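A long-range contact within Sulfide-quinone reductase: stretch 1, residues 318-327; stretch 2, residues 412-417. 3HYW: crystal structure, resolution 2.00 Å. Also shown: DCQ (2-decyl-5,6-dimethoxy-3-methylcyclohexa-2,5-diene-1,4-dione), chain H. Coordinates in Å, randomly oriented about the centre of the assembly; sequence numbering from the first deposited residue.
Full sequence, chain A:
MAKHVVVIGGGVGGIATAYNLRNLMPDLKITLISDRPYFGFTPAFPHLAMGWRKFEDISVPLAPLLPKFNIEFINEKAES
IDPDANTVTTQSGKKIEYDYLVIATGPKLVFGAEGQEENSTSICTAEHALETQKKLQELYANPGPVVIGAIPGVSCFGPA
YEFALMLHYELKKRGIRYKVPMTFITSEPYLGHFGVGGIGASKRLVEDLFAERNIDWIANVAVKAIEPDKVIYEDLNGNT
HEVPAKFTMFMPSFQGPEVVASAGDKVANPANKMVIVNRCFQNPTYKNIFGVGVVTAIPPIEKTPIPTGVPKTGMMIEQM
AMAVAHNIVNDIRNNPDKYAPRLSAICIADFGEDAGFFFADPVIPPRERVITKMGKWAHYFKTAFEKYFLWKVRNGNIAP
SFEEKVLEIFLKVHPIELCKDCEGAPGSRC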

# COMPACT_ATOMS: atom_id res chain seq x y z
N GLU A 318 20.16 25.87 -9.21
CA GLU A 318 21.05 26.02 -10.36
C GLU A 318 20.30 26.58 -11.56
O GLU A 318 20.84 27.40 -12.31
CB GLU A 318 21.69 24.67 -10.73
CG GLU A 318 22.73 24.15 -9.73
CD GLU A 318 23.35 22.84 -10.18
OE1 GLU A 318 23.54 22.63 -11.40
OE2 GLU A 318 23.63 21.99 -9.31
N GLN A 319 19.07 26.11 -11.76
CA GLN A 319 18.19 26.62 -12.81
C GLN A 319 17.77 28.07 -12.57
O GLN A 319 17.73 28.85 -13.52
CB GLN A 319 16.97 25.71 -12.96
CG GLN A 319 17.34 24.30 -13.43
CD GLN A 319 16.18 23.35 -13.42
OE1 GLN A 319 15.12 23.67 -12.89
NE2 GLN A 319 16.36 22.17 -14.02
N MET A 320 17.44 28.43 -11.32
CA MET A 320 17.20 29.83 -10.92
C MET A 320 18.41 30.68 -11.28
O MET A 320 18.26 31.75 -11.84
CB MET A 320 16.99 29.96 -9.42
CG MET A 320 15.69 29.41 -8.89
SD MET A 320 15.76 29.38 -7.10
CE MET A 320 14.33 28.38 -6.71
N ALA A 321 19.59 30.19 -10.91
CA ALA A 321 20.85 30.88 -11.17
C ALA A 321 21.11 31.11 -12.66
O ALA A 321 21.54 32.21 -13.03
CB ALA A 321 22.01 30.11 -10.54
N MET A 322 20.87 30.10 -13.49
CA MET A 322 21.03 30.23 -14.95
C MET A 322 20.08 31.28 -15.51
O MET A 322 20.47 32.14 -16.30
CB MET A 322 20.76 28.91 -15.68
CG MET A 322 21.72 27.79 -15.41
SD MET A 322 21.18 26.31 -16.30
CE MET A 322 21.65 25.03 -15.12
N ALA A 323 18.81 31.19 -15.10
CA ALA A 323 17.78 32.14 -15.54
C ALA A 323 18.12 33.57 -15.13
O ALA A 323 18.03 34.49 -15.95
CB ALA A 323 16.41 31.73 -15.01
N VAL A 324 18.52 33.75 -13.87
CA VAL A 324 18.82 35.09 -13.34
C VAL A 324 20.03 35.72 -14.05
O VAL A 324 20.00 36.91 -14.39
CB VAL A 324 19.02 35.06 -11.81
CG1 VAL A 324 19.76 36.32 -11.32
CG2 VAL A 324 17.67 34.91 -11.11
N ALA A 325 21.08 34.93 -14.25
CA ALA A 325 22.26 35.37 -14.98
C ALA A 325 21.94 35.81 -16.41
O ALA A 325 22.40 36.86 -16.85
CB ALA A 325 23.34 34.30 -14.97
N HIS A 326 21.12 35.04 -17.12
CA HIS A 326 20.69 35.41 -18.48
C HIS A 326 19.83 36.66 -18.48
O HIS A 326 19.98 37.53 -19.35
CB HIS A 326 19.95 34.26 -19.16
CG HIS A 326 20.86 33.23 -19.75
ND1 HIS A 326 21.50 33.41 -20.96
CD2 HIS A 326 21.26 32.02 -19.29
CE1 HIS A 326 22.24 32.35 -21.23
NE2 HIS A 326 22.12 31.49 -20.23
N ASN A 327 18.93 36.76 -17.50
CA ASN A 327 18.06 37.91 -17.34
C ASN A 327 18.82 39.21 -17.11
O ASN A 327 18.49 40.25 -17.68
CB ASN A 327 17.05 37.67 -16.21
CG ASN A 327 15.97 36.66 -16.59
OD1 ASN A 327 15.28 36.11 -15.72
ND2 ASN A 327 15.82 36.41 -17.88
N LYS A 412 15.61 14.20 -20.21
CA LYS A 412 14.83 15.11 -21.06
C LYS A 412 14.60 16.49 -20.43
O LYS A 412 13.58 17.14 -20.70
CB LYS A 412 13.49 14.48 -21.47
CG LYS A 412 13.60 13.18 -22.25
CD LYS A 412 12.23 12.53 -22.40
CE LYS A 412 12.32 11.08 -22.84
NZ LYS A 412 12.77 10.19 -21.73
N VAL A 413 15.54 16.93 -19.60
CA VAL A 413 15.43 18.22 -18.91
C VAL A 413 16.08 19.37 -19.69
O VAL A 413 17.18 19.23 -20.24
CB VAL A 413 15.92 18.15 -17.42
CG1 VAL A 413 17.00 17.13 -17.24
CG2 VAL A 413 16.38 19.53 -16.89
N HIS A 414 15.35 20.48 -19.77
CA HIS A 414 15.87 21.75 -20.24
C HIS A 414 15.76 22.67 -19.04
O HIS A 414 14.67 22.82 -18.48
CB HIS A 414 15.04 22.29 -21.42
CG HIS A 414 15.07 21.42 -22.64
ND1 HIS A 414 14.27 20.30 -22.77
CD2 HIS A 414 15.78 21.51 -23.78
CE1 HIS A 414 14.50 19.73 -23.94
NE2 HIS A 414 15.41 20.45 -24.58
N PRO A 415 16.89 23.27 -18.61
CA PRO A 415 16.92 23.98 -17.32
C PRO A 415 16.14 25.31 -17.27
O PRO A 415 15.62 25.67 -16.21
CB PRO A 415 18.41 24.22 -17.08
CG PRO A 415 19.03 24.21 -18.45
CD PRO A 415 18.20 23.28 -19.29
N ILE A 416 16.09 26.02 -18.39
CA ILE A 416 15.41 27.32 -18.44
C ILE A 416 14.57 27.42 -19.71
O ILE A 416 14.83 26.74 -20.70
CB ILE A 416 16.41 28.52 -18.34
CG1 ILE A 416 17.38 28.57 -19.54
CG2 ILE A 416 17.18 28.48 -17.02
CD1 ILE A 416 18.35 29.75 -19.51
N GLU A 417 13.56 28.28 -19.67
CA GLU A 417 12.69 28.48 -20.82
C GLU A 417 12.39 29.96 -21.02
O GLU A 417 12.29 30.71 -20.06
CB GLU A 417 11.39 27.68 -20.68
CG GLU A 417 10.55 28.03 -19.45
CD GLU A 417 9.66 26.89 -18.97
OE1 GLU A 417 9.20 26.08 -19.81
OE2 GLU A 417 9.42 26.79 -17.74
O2 DCQ H . 21.45 19.69 -8.49
C2 DCQ H . 21.58 18.39 -8.83
C3 DCQ H . 21.39 17.40 -7.87
O3 DCQ H . 21.05 17.76 -6.58
C3M DCQ H . 22.03 18.06 -5.58
C4 DCQ H . 21.52 16.07 -8.21
O4 DCQ H . 21.33 15.09 -7.26
C4M DCQ H . 22.43 14.40 -6.68
C5 DCQ H . 21.85 15.71 -9.52
O5 DCQ H . 21.98 14.40 -9.85
C1 DCQ H . 21.91 18.04 -10.14
C1M DCQ H . 22.11 19.13 -11.17
C6 DCQ H . 22.05 16.69 -10.49
C7 DCQ H . 22.40 16.29 -11.91
C8 DCQ H . 23.85 15.82 -12.02
C9 DCQ H . 24.49 16.31 -13.31
C10 DCQ H . 24.94 15.15 -14.19
C11 DCQ H . 26.46 15.09 -14.27
C12 DCQ H . 26.93 14.95 -15.71
C13 DCQ H . 27.41 13.52 -16.00
C14 DCQ H . 28.26 13.46 -17.26
C15 DCQ H . 28.56 12.02 -17.66
C16 DCQ H . 29.83 11.95 -18.49

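Residues 318-327 lie wholly within a longer helix, held by the usual i to i+4 ladder; Ala323 N, for example, donates to Gln319 O at 3.0 Å. The second stretch is irregular: Lys412, with positive phi, leaves the end of a helix, and the chain runs through Val413, His414 and Pro415 before becoming a strand at Ile416. The backbones come closest where Gln319 CA lies 5.4 Å from Pro415 CA, and Ala323 CA lies 6.1 Å from Ile416 CA. As the helix advances one turn, the other chain moves on by a single residue. No hydrogen bond joins the stretches, so the contact rests on packing.

Ile416 has more of its surface covered by the other stretch than any other residue here. Its CB points toward the helix, and its CG2 methyl sits 3.6 Å from Gln319 O, 3.7 Å from Ala323 N and 3.8 Å from Met322 CB. The methyl thus rests against a backbone pair already bonded to each other, so it deprives neither polar atom of a partner. Ala323 suits this place because its side chain is a single methyl, with CB 3.9 Å from Ile416 CG2, and the strand can come close. Farther along, Ile416 CD1 reaches His326 CD2 at 3.7 Å, meeting the imidazole through a carbon atom at an oblique angle.

Pro415 offers a compact apolar ring. Met322 SD lies 3.6 Å from Pro415 CB, a pairing suited to the long, polarizable methionine side chain. Gln319 brings its aliphatic portion to the same residue: its CG is 3.8 Å from Pro415 CB, while its CB is 3.5 Å from Pro415 O. Its NE2 passes 3.9 Å from Val413 CG2, yet the buried amide is satisfied by hydrogen bonds elsewhere in the structure.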